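PDB 6F5Z: 24-sterol C-methyltransferase from Haloferax volcanii, which probably transfers methyl groups from S-adenosylmethionine, working as a holoenzyme with the activator Trm112. Local coordinates for residues E145-H150 and M209-R214; Y137-Y142 and F216-T221; D102-V107 and R128-G133. All blocks are in the same frame, centred on the assembly; numbering follows the deposited sequence. Where two conformers were deposited one is given.

Interaction 1: residues E145-H150 and M209-R214; sequences ENVHSH and MVERYR
The backbone O of Asn-146 is gripped twice, by the N and the OG of Ser-149, the hydroxyl lying 2.7 Å from that O and in the carbonyl plane. This tight turn, in which Asn-146 is also the centre of an inverse gamma turn, belongs to the loop after strand 134-140 of the Rossmann-like methyltransferase fold, and it packs against helix 206-216. The Asn-146 side chain, CG anti to the backbone N (chi1 179°), lies against the helix at Arg-212. Its OD1 takes the N-H of His-148 ND1 at 2.8 Å, in the plane of the imidazole and almost along the C=O axis, while ND2 is bonded to Asn-141 O. The bond to OD1 fixes the rotation of the His-148 ring and assigns a proton to ND1. One ring face then lies under Arg-212 CB, a CH-pi contact of 3.9 Å to the centroid; the opposite face is covered by Val-147 CG1, and Glu-211 CG lies at the ring edge, in its plane. Trp-203 and Phe-216 also meet this ring. Arg-212, bent at chi2 (65°), has Asn-146 ND2 over one guanidinium face and Tyr-213 CE1 over the other. Where the Asn-146 and Arg-212 side chains cross obliquely, Asn-146 OD1 rests 3.3 Å from Arg-212 CD.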
ATOM      1  N   GLU B 145      15.635 -12.260   3.934  1.00 17.97           N
ATOM      2  CA  GLU B 145      15.696 -12.778   2.573  1.00 17.31           C
ATOM      3  C   GLU B 145      16.868 -12.179   1.774  1.00 21.51           C
ATOM      4  O   GLU B 145      17.311 -12.815   0.798  1.00 22.38           O
ATOM      5  CB  GLU B 145      14.363 -12.541   1.846  1.00 18.71           C
ATOM      6  CG  GLU B 145      13.220 -13.380   2.411  1.00 21.78           C
ATOM      7  CD  GLU B 145      12.437 -12.742   3.551  1.00 21.01           C
ATOM      8  OE1 GLU B 145      12.978 -11.859   4.249  1.00 19.83           O
ATOM      9  OE2 GLU B 145      11.270 -13.137   3.746  1.00 22.36           O
ATOM     10  N   ASN B 146      17.351 -10.976   2.155  1.00 17.71           N
ATOM     11  CA  ASN B 146      18.470 -10.357   1.412  1.00 17.53           C
ATOM     12  C   ASN B 146      19.755 -10.959   1.994  1.00 19.26           C
ATOM     13  O   ASN B 146      20.372 -10.412   2.899  1.00 18.61           O
ATOM     14  CB  ASN B 146      18.424  -8.834   1.504  1.00 16.31           C
ATOM     15  CG  ASN B 146      19.568  -8.165   0.783  1.00 25.84           C
ATOM     16  OD1 ASN B 146      20.312  -8.802   0.013  1.00 26.43           O
ATOM     17  ND2 ASN B 146      19.768  -6.882   1.067  1.00 22.22           N
ATOM     18  N   VAL B 147      20.128 -12.140   1.470  1.00 20.57           N
ATOM     19  CA  VAL B 147      21.223 -12.920   2.042  1.00 21.55           C
ATOM     20  C   VAL B 147      22.545 -12.121   2.086  1.00 22.53           C
ATOM     21  O   VAL B 147      23.300 -12.245   3.055  1.00 21.85           O
ATOM     22  CB  VAL B 147      21.351 -14.315   1.372  1.00 27.81           C
ATOM     23  CG1 VAL B 147      21.473 -14.208  -0.142  1.00 28.67           C
ATOM     24  CG2 VAL B 147      22.494 -15.144   1.969  1.00 28.49           C
ATOM     25  N   HIS B 148      22.769 -11.262   1.077  1.00 21.86           N
ATOM     26  CA  HIS B 148      23.948 -10.409   0.950  0.50 23.16           C
ATOM     27  C   HIS B 148      24.071  -9.386   2.090  1.00 25.80           C
ATOM     28  O   HIS B 148      25.152  -8.838   2.329  1.00 27.91           O
ATOM     29  CB  HIS B 148      23.881  -9.670  -0.394  0.50 24.82           C
ATOM     30  CG  HIS B 148      23.233 -10.457  -1.486  0.50 28.57           C
ATOM     31  ND1 HIS B 148      21.860 -10.464  -1.646  0.50 30.31           N
ATOM     32  CD2 HIS B 148      23.786 -11.272  -2.418  0.50 30.81           C
ATOM     33  CE1 HIS B 148      21.631 -11.250  -2.689  0.50 30.17           C
ATOM     34  NE2 HIS B 148      22.755 -11.741  -3.198  0.50 30.25           N
ATOM     35  N   SER B 149      22.949  -9.097   2.796  1.00 20.52           N
ATOM     36  CA  SER B 149      22.984  -8.109   3.874  1.00 18.74           C
ATOM     37  C   SER B 149      23.375  -8.701   5.190  1.00 21.44           C
ATOM     38  O   SER B 149      23.638  -7.952   6.122  1.00 22.04           O
ATOM     39  CB  SER B 149      21.626  -7.419   4.031  1.00 18.96           C
ATOM     40  OG  SER B 149      20.612  -8.264   4.559  1.00 19.50           O
ATOM     41  N   HIS B 150      23.336 -10.034   5.309  1.00 20.66           N
ATOM     42  CA  HIS B 150      23.580 -10.666   6.613  1.00 21.09           C
ATOM     43  C   HIS B 150      24.936 -10.247   7.210  1.00 26.90           C
ATOM     44  O   HIS B 150      25.018  -9.881   8.392  1.00 26.58           O
ATOM     45  CB  HIS B 150      23.505 -12.187   6.496  1.00 21.64           C
ATOM     46  CG  HIS B 150      22.162 -12.721   6.114  1.00 23.64           C
ATOM     47  ND1 HIS B 150      21.949 -14.068   5.997  1.00 25.21           N
ATOM     48  CD2 HIS B 150      21.007 -12.069   5.828  1.00 24.43           C
ATOM     49  CE1 HIS B 150      20.682 -14.210   5.632  1.00 24.75           C
ATOM     50  NE2 HIS B 150      20.077 -13.031   5.533  1.00 23.90           N
ATOM     51  N   MET B 209      25.279  -9.869  -7.379  1.00 16.37           N
ATOM     52  CA  MET B 209      24.980  -8.436  -7.430  1.00 15.21           C
ATOM     53  C   MET B 209      23.601  -8.224  -8.059  1.00 17.57           C
ATOM     54  O   MET B 209      22.808  -7.408  -7.568  1.00 16.60           O
ATOM     55  CB  MET B 209      26.064  -7.683  -8.212  1.00 15.72           C
ATOM     56  CG  MET B 209      25.949  -6.200  -8.027  1.00 18.61           C
ATOM     57  SD  MET B 209      27.339  -5.360  -8.837  1.00 21.10           S
ATOM     58  CE  MET B 209      27.027  -3.660  -8.229  1.00 20.49           C
ATOM     59  N   VAL B 210      23.301  -8.955  -9.149  1.00 15.27           N
ATOM     60  CA  VAL B 210      22.000  -8.809  -9.814  1.00 15.19           C
ATOM     61  C   VAL B 210      20.918  -9.217  -8.815  1.00 17.32           C
ATOM     62  O   VAL B 210      19.921  -8.510  -8.695  1.00 16.97           O
ATOM     63  CB  VAL B 210      21.917  -9.673 -11.100  1.00 19.20           C
ATOM     64  CG1 VAL B 210      20.490  -9.737 -11.638  1.00 18.25           C
ATOM     65  CG2 VAL B 210      22.852  -9.128 -12.165  1.00 19.22           C
ATOM     66  N   GLU B 211      21.101 -10.338  -8.104  1.00 16.64           N
ATOM     67  CA  GLU B 211      20.109 -10.814  -7.138  1.00 16.33           C
ATOM     68  C   GLU B 211      19.887  -9.757  -6.048  1.00 17.08           C
ATOM     69  O   GLU B 211      18.741  -9.416  -5.744  1.00 17.23           O
ATOM     70  CB  GLU B 211      20.564 -12.149  -6.528  1.00 18.76           C
ATOM     71  CG  GLU B 211      19.509 -12.774  -5.651  1.00 22.35           C
ATOM     72  CD  GLU B 211      19.994 -14.074  -5.041  1.00 31.61           C
ATOM     73  OE1 GLU B 211      21.057 -14.068  -4.377  1.00 32.97           O
ATOM     74  OE2 GLU B 211      19.332 -15.106  -5.279  1.00 32.98           O
ATOM     75  N   ARG B 212      20.965  -9.175  -5.523  1.00 15.48           N
ATOM     76  CA  ARG B 212      20.868  -8.160  -4.470  1.00 15.01           C
ATOM     77  C   ARG B 212      19.996  -6.978  -4.914  1.00 16.83           C
ATOM     78  O   ARG B 212      19.097  -6.545  -4.181  1.00 16.03           O
ATOM     79  CB  ARG B 212      22.265  -7.628  -4.050  1.00 16.92           C
ATOM     80  CG  ARG B 212      22.242  -6.312  -3.248  1.00 17.32           C
ATOM     81  CD  ARG B 212      21.553  -6.469  -1.891  1.00 18.79           C
ATOM     82  NE  ARG B 212      21.543  -5.164  -1.230  1.00 18.51           N
ATOM     83  CZ  ARG B 212      20.586  -4.249  -1.405  1.00 20.57           C
ATOM     84  NH1 ARG B 212      19.540  -4.508  -2.183  1.00 16.59           N
ATOM     85  NH2 ARG B 212      20.683  -3.059  -0.820  1.00 19.31           N
ATOM     86  N   TYR B 213      20.308  -6.427  -6.090  1.00 15.34           N
ATOM     87  CA  TYR B 213      19.681  -5.172  -6.490  1.00 14.90           C
ATOM     88  C   TYR B 213      18.461  -5.301  -7.367  1.00 16.91           C
ATOM     89  O   TYR B 213      17.528  -4.512  -7.186  1.00 17.14           O
ATOM     90  CB  TYR B 213      20.735  -4.241  -7.143  1.00 15.13           C
ATOM     91  CG  TYR B 213      21.810  -3.818  -6.152  1.00 15.90           C
ATOM     92  CD1 TYR B 213      21.513  -2.967  -5.091  1.00 17.30           C
ATOM     93  CD2 TYR B 213      23.128  -4.257  -6.282  1.00 17.24           C
ATOM     94  CE1 TYR B 213      22.478  -2.619  -4.148  1.00 16.97           C
ATOM     95  CE2 TYR B 213      24.104  -3.897  -5.347  1.00 18.29           C
ATOM     96  CZ  TYR B 213      23.774  -3.067  -4.292  1.00 21.96           C
ATOM     97  OH  TYR B 213      24.715  -2.683  -3.362  1.00 22.88           O
ATOM     98  N   ARG B 214      18.495  -6.188  -8.380  1.00 16.06           N
ATOM     99  CA  ARG B 214      17.374  -6.279  -9.321  1.00 16.78           C
ATOM    100  C   ARG B 214      16.297  -7.205  -8.795  1.00 19.16           C
ATOM    101  O   ARG B 214      15.133  -6.988  -9.153  1.00 19.18           O
ATOM    102  CB  ARG B 214      17.853  -6.752 -10.723  1.00 16.73           C
ATOM    103  CG  ARG B 214      19.000  -5.923 -11.334  1.00 19.94           C
ATOM    104  CD  ARG B 214      18.702  -4.439 -11.534  1.00 19.99           C
ATOM    105  NE  ARG B 214      19.630  -3.862 -12.499  1.00 17.64           N
ATOM    106  CZ  ARG B 214      20.615  -3.004 -12.219  1.00 19.63           C
ATOM    107  NH1 ARG B 214      20.783  -2.544 -10.975  1.00 14.55           N
ATOM    108  NH2 ARG B 214      21.449  -2.609 -13.179  1.00 20.68           N
TER

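Interaction 2: residues Y137-Y142 and F216-T221; sequences YCAVNY and FGTLLT
Four backbone hydrogen bonds join residues 137-140 to 218-221 as antiparallel strands. Cys-138 and Thr-221 exchange one pair, with Cys-138 N to Thr-221 O at 3.0 Å, and Val-140 and Leu-219 exchange the other, with Val-140 N to Leu-219 O at 2.9 Å. Between them lies the non-hydrogen-bonded pair Ala-139 and Leu-220, where Ala-139 CA comes within 3.2 Å of Leu-219 O in a CA-H...O contact. Val-140 and Leu-219 lie side by side on one face, CG2 against CB. On the other, Leu-220 CD1 approaches the Tyr-137 ring at CD2 (3.8 Å). Just beyond the ladder, Asn-141 (chi1 -67°) brings OD1 back to Thr-218, whose OG1 donates to it on a lone pair at 2.6 Å; the same hydroxyl is bonded to Thr-26 OG1. A water joins Cys-138 O to Thr-221 OG1, which is also held by Gln-182. Gly-217, at positive phi (58°), turns the chain out of helix 206-216. Tyr-137 OH is hydrogen-bonded to Ala-180 O of the second subunit, another copy of this protein. Helix 165-174 covers the Cys-138, Val-140 and Leu-219 face through Tyr-168 and Phe-172, and strands 104-110 and 178-185 flank the pair within the seven-stranded methyltransferase sheet.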
ATOM      1  N   TYR B 137       5.546   3.958   6.633  1.00 13.84           N
ATOM      2  CA  TYR B 137       6.258   3.397   5.485  1.00 12.74           C
ATOM      3  C   TYR B 137       7.652   3.015   6.002  1.00 13.95           C
ATOM      4  O   TYR B 137       8.448   3.913   6.318  1.00 13.44           O
ATOM      5  CB  TYR B 137       6.331   4.435   4.346  1.00 13.11           C
ATOM      6  CG  TYR B 137       5.141   4.343   3.420  1.00 13.38           C
ATOM      7  CD1 TYR B 137       3.861   4.666   3.860  1.00 14.41           C
ATOM      8  CD2 TYR B 137       5.294   3.928   2.102  1.00 13.93           C
ATOM      9  CE1 TYR B 137       2.746   4.492   3.036  1.00 13.85           C
ATOM     10  CE2 TYR B 137       4.193   3.770   1.258  1.00 14.76           C
ATOM     11  CZ  TYR B 137       2.919   4.035   1.733  1.00 14.09           C
ATOM     12  OH  TYR B 137       1.846   3.833   0.896  1.00 15.78           O
ATOM     13  N   CYS B 138       7.920   1.702   6.099  1.00 13.22           N
ATOM     14  CA  CYS B 138       9.145   1.186   6.653  1.00 12.82           C
ATOM     15  C   CYS B 138       9.945   0.521   5.533  1.00 14.89           C
ATOM     16  O   CYS B 138       9.562  -0.565   5.073  1.00 13.84           O
ATOM     17  CB  CYS B 138       8.778   0.166   7.733  1.00 13.18           C
ATOM     18  SG  CYS B 138      10.207  -0.559   8.562  1.00 16.96           S
ATOM     19  N   ALA B 139      11.060   1.177   5.112  1.00 13.16           N
ATOM     20  CA  ALA B 139      11.835   0.645   3.998  1.00 13.24           C
ATOM     21  C   ALA B 139      13.196   0.231   4.538  1.00 14.43           C
ATOM     22  O   ALA B 139      13.844   1.028   5.253  1.00 14.76           O
ATOM     23  CB  ALA B 139      11.997   1.699   2.922  1.00 14.59           C
ATOM     24  N   VAL B 140      13.624  -1.004   4.222  1.00 12.52           N
ATOM     25  CA  VAL B 140      14.858  -1.519   4.778  1.00 13.03           C
ATOM     26  C   VAL B 140      15.601  -2.342   3.749  1.00 13.84           C
ATOM     27  O   VAL B 140      14.973  -3.092   2.988  1.00 13.98           O
ATOM     28  CB  VAL B 140      14.647  -2.368   6.062  1.00 15.12           C
ATOM     29  CG1 VAL B 140      14.058  -1.539   7.211  1.00 15.03           C
ATOM     30  CG2 VAL B 140      13.778  -3.594   5.791  1.00 14.95           C
ATOM     31  N   ASN B 141      16.954  -2.298   3.816  1.00 14.37           N
ATOM     32  CA  ASN B 141      17.792  -3.149   2.978  1.00 14.03           C
ATOM     33  C   ASN B 141      18.404  -4.303   3.761  1.00 16.62           C
ATOM     34  O   ASN B 141      18.936  -5.214   3.135  1.00 17.53           O
ATOM     35  CB  ASN B 141      18.903  -2.334   2.269  1.00 15.09           C
ATOM     36  CG  ASN B 141      18.327  -1.390   1.249  1.00 17.03           C
ATOM     37  OD1 ASN B 141      17.204  -1.570   0.818  1.00 19.02           O
ATOM     38  ND2 ASN B 141      19.048  -0.350   0.864  1.00 18.37           N
ATOM     39  N   TYR B 142      18.319  -4.271   5.099  1.00 14.67           N
ATOM     40  CA  TYR B 142      18.854  -5.319   5.961  1.00 13.49           C
ATOM     41  C   TYR B 142      17.641  -6.139   6.416  1.00 15.51           C
ATOM     42  O   TYR B 142      16.834  -5.644   7.213  1.00 15.26           O
ATOM     43  CB  TYR B 142      19.571  -4.692   7.159  1.00 14.94           C
ATOM     44  CG  TYR B 142      20.122  -5.706   8.138  1.00 16.10           C
ATOM     45  CD1 TYR B 142      21.260  -6.457   7.831  1.00 16.91           C
ATOM     46  CD2 TYR B 142      19.523  -5.898   9.370  1.00 16.97           C
ATOM     47  CE1 TYR B 142      21.799  -7.363   8.749  1.00 17.16           C
ATOM     48  CE2 TYR B 142      20.069  -6.775  10.311  1.00 17.35           C
ATOM     49  CZ  TYR B 142      21.196  -7.515   9.986  1.00 20.11           C
ATOM     50  OH  TYR B 142      21.731  -8.379  10.918  1.00 19.74           O
ATOM     51  N   PHE B 216      16.045  -8.809  -5.092  1.00 17.79           N
ATOM     52  CA  PHE B 216      15.632  -8.555  -3.698  1.00 16.99           C
ATOM     53  C   PHE B 216      15.313  -7.072  -3.490  1.00 20.44           C
ATOM     54  O   PHE B 216      14.233  -6.710  -3.028  1.00 19.61           O
ATOM     55  CB  PHE B 216      16.739  -8.967  -2.710  1.00 18.67           C
ATOM     56  CG  PHE B 216      17.096 -10.440  -2.695  1.00 20.96           C
ATOM     57  CD1 PHE B 216      16.165 -11.398  -3.060  1.00 24.71           C
ATOM     58  CD2 PHE B 216      18.378 -10.864  -2.347  1.00 21.36           C
ATOM     59  CE1 PHE B 216      16.469 -12.767  -3.009  1.00 25.31           C
ATOM     60  CE2 PHE B 216      18.678 -12.236  -2.254  1.00 24.20           C
ATOM     61  CZ  PHE B 216      17.719 -13.179  -2.591  1.00 23.16           C
ATOM     62  N   GLY B 217      16.261  -6.210  -3.811  1.00 15.30           N
ATOM     63  CA  GLY B 217      16.054  -4.774  -3.618  1.00 14.44           C
ATOM     64  C   GLY B 217      15.735  -4.397  -2.172  1.00 17.57           C
ATOM     65  O   GLY B 217      16.192  -5.045  -1.217  1.00 16.49           O
ATOM     66  N   THR B 218      14.963  -3.323  -2.018  1.00 14.15           N
ATOM     67  CA  THR B 218      14.566  -2.780  -0.723  1.00 13.27           C
ATOM     68  C   THR B 218      13.223  -3.365  -0.318  1.00 14.27           C
ATOM     69  O   THR B 218      12.285  -3.369  -1.114  1.00 15.91           O
ATOM     70  CB  THR B 218      14.421  -1.247  -0.852  1.00 15.03           C
ATOM     71  OG1 THR B 218      15.724  -0.700  -1.141  1.00 15.55           O
ATOM     72  CG2 THR B 218      13.928  -0.574   0.416  1.00 15.82           C
ATOM     73  N   LEU B 219      13.124  -3.824   0.940  1.00 12.77           N
ATOM     74  CA  LEU B 219      11.832  -4.306   1.423  1.00 13.87           C
ATOM     75  C   LEU B 219      11.031  -3.100   1.933  1.00 14.19           C
ATOM     76  O   LEU B 219      11.541  -2.295   2.715  1.00 13.69           O
ATOM     77  CB  LEU B 219      12.080  -5.283   2.601  1.00 12.99           C
ATOM     78  CG  LEU B 219      10.834  -5.618   3.472  1.00 14.88           C
ATOM     79  CD1 LEU B 219       9.805  -6.379   2.671  1.00 16.17           C
ATOM     80  CD2 LEU B 219      11.243  -6.529   4.642  1.00 14.42           C
ATOM     81  N   LEU B 220       9.759  -2.986   1.514  1.00 12.85           N
ATOM     82  CA  LEU B 220       8.890  -1.953   2.027  1.00 14.74           C
ATOM     83  C   LEU B 220       7.707  -2.616   2.685  1.00 14.24           C
ATOM     84  O   LEU B 220       7.052  -3.447   2.046  1.00 14.24           O
ATOM     85  CB  LEU B 220       8.368  -1.037   0.902  1.00 13.84           C
ATOM     86  CG  LEU B 220       7.247  -0.049   1.303  1.00 15.63           C
ATOM     87  CD1 LEU B 220       7.793   1.036   2.282  1.00 16.32           C
ATOM     88  CD2 LEU B 220       6.657   0.627   0.034  1.00 15.25           C
ATOM     89  N   THR B 221       7.410  -2.213   3.960  1.00 12.55           N
ATOM     90  CA  THR B 221       6.183  -2.704   4.609  1.00 12.78           C
ATOM     91  C   THR B 221       5.404  -1.463   5.013  1.00 12.93           C
ATOM     92  O   THR B 221       5.979  -0.523   5.560  1.00 13.56           O
ATOM     93  CB  THR B 221       6.510  -3.549   5.856  1.00 14.26           C
ATOM     94  OG1 THR B 221       7.511  -4.536   5.525  1.00 13.28           O
ATOM     95  CG2 THR B 221       5.263  -4.283   6.418  1.00 16.27           C
TER
HETATM   96  O   HOH W   1       9.893  -3.210   6.052  1.00 14.34           O
HETATM   97  O   HOH W   2      18.319   1.551  -1.365  1.00 21.16           O

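Interaction 3: residues D102-V107 and R128-G133; sequences DSVDHV and RILKPG. With GOL (glycerol), chain F.
Both segments belong to a beta-alpha-beta crossover of the Rossmann-like methyltransferase domain: strand 104-110 leads into helix 119-129, whose end returns to the start of that strand before strand 134-140 begins. Four backbone hydrogen bonds hold the two segments together. Ile-129 O accepts from both Ser-103 N (2.8 Å) and Val-104 N, Asp-102 N bonds Arg-128 O, and Lys-131 N bonds Val-104 O, closing the parallel bridge of Val-104 with Leu-130. Ile-129 places CG1 in the crowded position between its backbone N and carbonyl carbon (chi1 69°), sending CD1 alongside Val-104 CG2 and to Val-107 CG2 at 4.0 Å. Leu-130, with CG anti to its carbonyl carbon (chi1 -82°), turns CD2 back to the same Val-107 methyl at 3.8 Å, so CG2 is met by both side chains. Lys-131 is fully extended beyond CG and runs beside Asp-105, its NZ forming a salt bridge with OD1 that is weak as a hydrogen bond, at 3.3 Å. A water links NZ to Asp-105 OD2, which also accepts from Thr-41 N. Ile-8 of the UPF0434 family protein packs on Ser-103 and Val-104. A glycerol, probably carried over from crystallisation, donates through O2 to Asp-105 OD1 at 2.7 Å and through O3 to Pro-132 O.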
ATOM      1  N   ASP B 102      -1.414  10.591  18.588  1.00 17.75           N
ATOM      2  CA  ASP B 102      -2.319  10.939  17.492  1.00 17.37           C
ATOM      3  C   ASP B 102      -2.075  12.338  16.944  1.00 21.06           C
ATOM      4  O   ASP B 102      -3.031  13.102  16.747  1.00 22.65           O
ATOM      5  CB  ASP B 102      -3.790  10.804  17.944  1.00 20.30           C
ATOM      6  CG  ASP B 102      -4.258   9.463  18.482  1.00 28.76           C
ATOM      7  OD1 ASP B 102      -3.537   8.458  18.311  1.00 25.41           O
ATOM      8  OD2 ASP B 102      -5.347   9.414  19.068  1.00 34.58           O
ATOM      9  N   SER B 103      -0.810  12.683  16.708  1.00 17.31           N
ATOM     10  CA  SER B 103      -0.497  14.024  16.268  1.00 17.88           C
ATOM     11  C   SER B 103       0.149  14.058  14.882  1.00 19.32           C
ATOM     12  O   SER B 103       0.388  15.141  14.361  1.00 19.03           O
ATOM     13  CB  SER B 103       0.477  14.648  17.272  1.00 19.36           C
ATOM     14  OG  SER B 103       1.729  13.960  17.304  1.00 19.12           O
ATOM     15  N   VAL B 104       0.496  12.882  14.319  1.00 15.33           N
ATOM     16  CA  VAL B 104       1.270  12.763  13.060  1.00 15.81           C
ATOM     17  C   VAL B 104       0.446  12.103  11.992  1.00 16.52           C
ATOM     18  O   VAL B 104      -0.196  11.079  12.253  1.00 16.58           O
ATOM     19  CB  VAL B 104       2.619  12.033  13.347  1.00 19.57           C
ATOM     20  CG1 VAL B 104       3.398  11.765  12.077  1.00 19.29           C
ATOM     21  CG2 VAL B 104       3.466  12.883  14.314  1.00 18.49           C
ATOM     22  N   ASP B 105       0.484  12.653  10.755  1.00 14.52           N
ATOM     23  CA  ASP B 105      -0.299  12.006   9.694  1.00 14.76           C
ATOM     24  C   ASP B 105       0.390  10.773   9.125  1.00 15.48           C
ATOM     25  O   ASP B 105      -0.294   9.795   8.815  1.00 17.84           O
ATOM     26  CB  ASP B 105      -0.605  13.002   8.570  1.00 15.71           C
ATOM     27  CG  ASP B 105      -1.478  14.165   9.044  1.00 18.31           C
ATOM     28  OD1 ASP B 105      -2.626  13.912   9.449  1.00 21.08           O
ATOM     29  OD2 ASP B 105      -0.959  15.290   9.155  1.00 19.53           O
ATOM     30  N   HIS B 106       1.736  10.838   8.922  1.00 13.59           N
ATOM     31  CA  HIS B 106       2.455   9.680   8.397  1.00 14.41           C
ATOM     32  C   HIS B 106       3.862   9.652   8.950  1.00 14.90           C
ATOM     33  O   HIS B 106       4.425  10.704   9.296  1.00 15.61           O
ATOM     34  CB  HIS B 106       2.562   9.704   6.863  1.00 16.68           C
ATOM     35  CG  HIS B 106       1.254   9.830   6.173  1.00 19.67           C
ATOM     36  ND1 HIS B 106       0.760  11.074   5.757  1.00 23.32           N
ATOM     37  CD2 HIS B 106       0.341   8.873   5.914  1.00 19.20           C
ATOM     38  CE1 HIS B 106      -0.435  10.817   5.250  1.00 20.85           C
ATOM     39  NE2 HIS B 106      -0.750   9.525   5.329  1.00 21.57           N
ATOM     40  N   VAL B 107       4.409   8.435   9.052  1.00 13.48           N
ATOM     41  CA  VAL B 107       5.809   8.262   9.490  1.00 13.46           C
ATOM     42  C   VAL B 107       6.508   7.509   8.355  1.00 14.01           C
ATOM     43  O   VAL B 107       5.978   6.532   7.806  1.00 14.08           O
ATOM     44  CB  VAL B 107       5.871   7.430  10.800  1.00 14.73           C
ATOM     45  CG1 VAL B 107       7.320   7.104  11.189  1.00 15.61           C
ATOM     46  CG2 VAL B 107       5.192   8.186  11.941  1.00 14.60           C
ATOM     47  N   ARG B 128       1.357   4.878  18.323  1.00 14.70           N
ATOM     48  CA  ARG B 128       0.892   5.889  19.281  1.00 15.56           C
ATOM     49  C   ARG B 128       0.851   7.284  18.658  1.00 17.95           C
ATOM     50  O   ARG B 128      -0.187   7.963  18.748  1.00 17.23           O
ATOM     51  CB  ARG B 128       1.807   5.898  20.519  1.00 15.91           C
ATOM     52  CG  ARG B 128       1.374   6.952  21.551  1.00 17.95           C
ATOM     53  CD  ARG B 128       2.305   6.985  22.757  1.00 20.52           C
ATOM     54  NE  ARG B 128       3.648   7.466  22.443  1.00 18.75           N
ATOM     55  CZ  ARG B 128       3.957   8.734  22.196  1.00 18.48           C
ATOM     56  NH1 ARG B 128       3.022   9.680  22.260  1.00 18.95           N
ATOM     57  NH2 ARG B 128       5.203   9.071  21.895  1.00 19.04           N
ATOM     58  N   ILE B 129       1.976   7.727  18.028  1.00 15.75           N
ATOM     59  CA  ILE B 129       2.005   9.096  17.488  1.00 14.61           C
ATOM     60  C   ILE B 129       1.144   9.295  16.223  1.00 16.22           C
ATOM     61  O   ILE B 129       0.711  10.415  15.947  1.00 17.09           O
ATOM     62  CB  ILE B 129       3.423   9.617  17.275  1.00 16.61           C
ATOM     63  CG1 ILE B 129       4.119   8.854  16.095  1.00 17.22           C
ATOM     64  CG2 ILE B 129       4.241   9.510  18.601  1.00 17.27           C
ATOM     65  CD1 ILE B 129       5.472   9.494  15.738  1.00 19.08           C
ATOM     66  N   LEU B 130       0.931   8.232  15.460  1.00 14.41           N
ATOM     67  CA  LEU B 130       0.112   8.349  14.274  1.00 13.94           C
ATOM     68  C   LEU B 130      -1.331   8.614  14.621  1.00 17.18           C
ATOM     69  O   LEU B 130      -1.898   7.928  15.461  1.00 17.15           O
ATOM     70  CB  LEU B 130       0.178   7.033  13.478  1.00 14.30           C
ATOM     71  CG  LEU B 130       1.393   6.874  12.579  1.00 15.86           C
ATOM     72  CD1 LEU B 130       1.441   5.443  12.002  1.00 15.74           C
ATOM     73  CD2 LEU B 130       1.426   7.954  11.489  1.00 15.03           C
ATOM     74  N   LYS B 131      -1.966   9.474  13.852  1.00 15.31           N
ATOM     75  CA  LYS B 131      -3.415   9.615  13.920  1.00 15.15           C
ATOM     76  C   LYS B 131      -4.049   8.305  13.395  1.00 18.12           C
ATOM     77  O   LYS B 131      -3.497   7.695  12.471  1.00 18.36           O
ATOM     78  CB  LYS B 131      -3.846  10.761  13.002  1.00 16.70           C
ATOM     79  CG  LYS B 131      -3.422  12.128  13.535  1.00 18.62           C
ATOM     80  CD  LYS B 131      -3.708  13.226  12.514  1.00 24.64           C
ATOM     81  CE  LYS B 131      -3.362  14.581  13.059  1.00 27.90           C
ATOM     82  NZ  LYS B 131      -3.675  15.622  12.038  1.00 35.50           N
ATOM     83  N   PRO B 132      -5.230   7.890  13.886  1.00 17.68           N
ATOM     84  CA  PRO B 132      -5.930   6.738  13.266  1.00 18.22           C
ATOM     85  C   PRO B 132      -6.072   6.965  11.748  1.00 19.87           C
ATOM     86  O   PRO B 132      -6.449   8.040  11.282  1.00 19.50           O
ATOM     87  CB  PRO B 132      -7.321   6.775  13.937  1.00 21.44           C
ATOM     88  CG  PRO B 132      -7.043   7.387  15.271  1.00 26.31           C
ATOM     89  CD  PRO B 132      -6.013   8.459  15.004  1.00 21.34           C
ATOM     90  N   GLY B 133      -5.727   5.940  10.974  1.00 18.11           N
ATOM     91  CA  GLY B 133      -5.749   6.003   9.522  1.00 18.75           C
ATOM     92  C   GLY B 133      -4.430   6.473   8.921  1.00 21.08           C
ATOM     93  O   GLY B 133      -4.271   6.439   7.700  1.00 21.70           O
TER
HETATM   94  C1  GOL F 301      -3.501  10.549   9.019  1.00 44.67           C
HETATM   95  O1  GOL F 301      -3.361  10.264   7.635  1.00 47.19           O
HETATM   96  C2  GOL F 301      -4.657  11.487   9.275  1.00 46.38           C
HETATM   97  O2  GOL F 301      -4.660  12.527   8.292  1.00 45.85           O
HETATM   98  C3  GOL F 301      -6.009  10.813   9.348  1.00 48.12           C
HETATM   99  O3  GOL F 301      -6.057   9.628   8.566  1.00 49.17           O
HETATM  100  O   HOH W   3      -1.553  17.302  11.287  1.00 41.80           O
HETATM  101  O   HOH W   4      -3.748   7.728   5.337  1.00 26.14           O

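Overall arrangement
Interaction 3 closes first along the chain; interaction 2 then brackets interaction 1, whose two segments both fall between the strands it pairs. Interactions 1 and 2 have centres about 12 Å apart and touch, and helix 206-216 runs directly into strand 218-224. Interaction 3 lies about 21 Å from interaction 2, centre to centre, and meets it through the neighbouring strands 104-110 and 134-140, where Tyr-137 N and Val-107 O probably form a hydrogen bond. Interactions 1 and 3, with centres about 33 Å apart, occupy opposite sides of the chain's centre. The central sheet therefore connects the region packed against the UPF0434 family partner with the loop 145-150 and helix 206-216 on the far side.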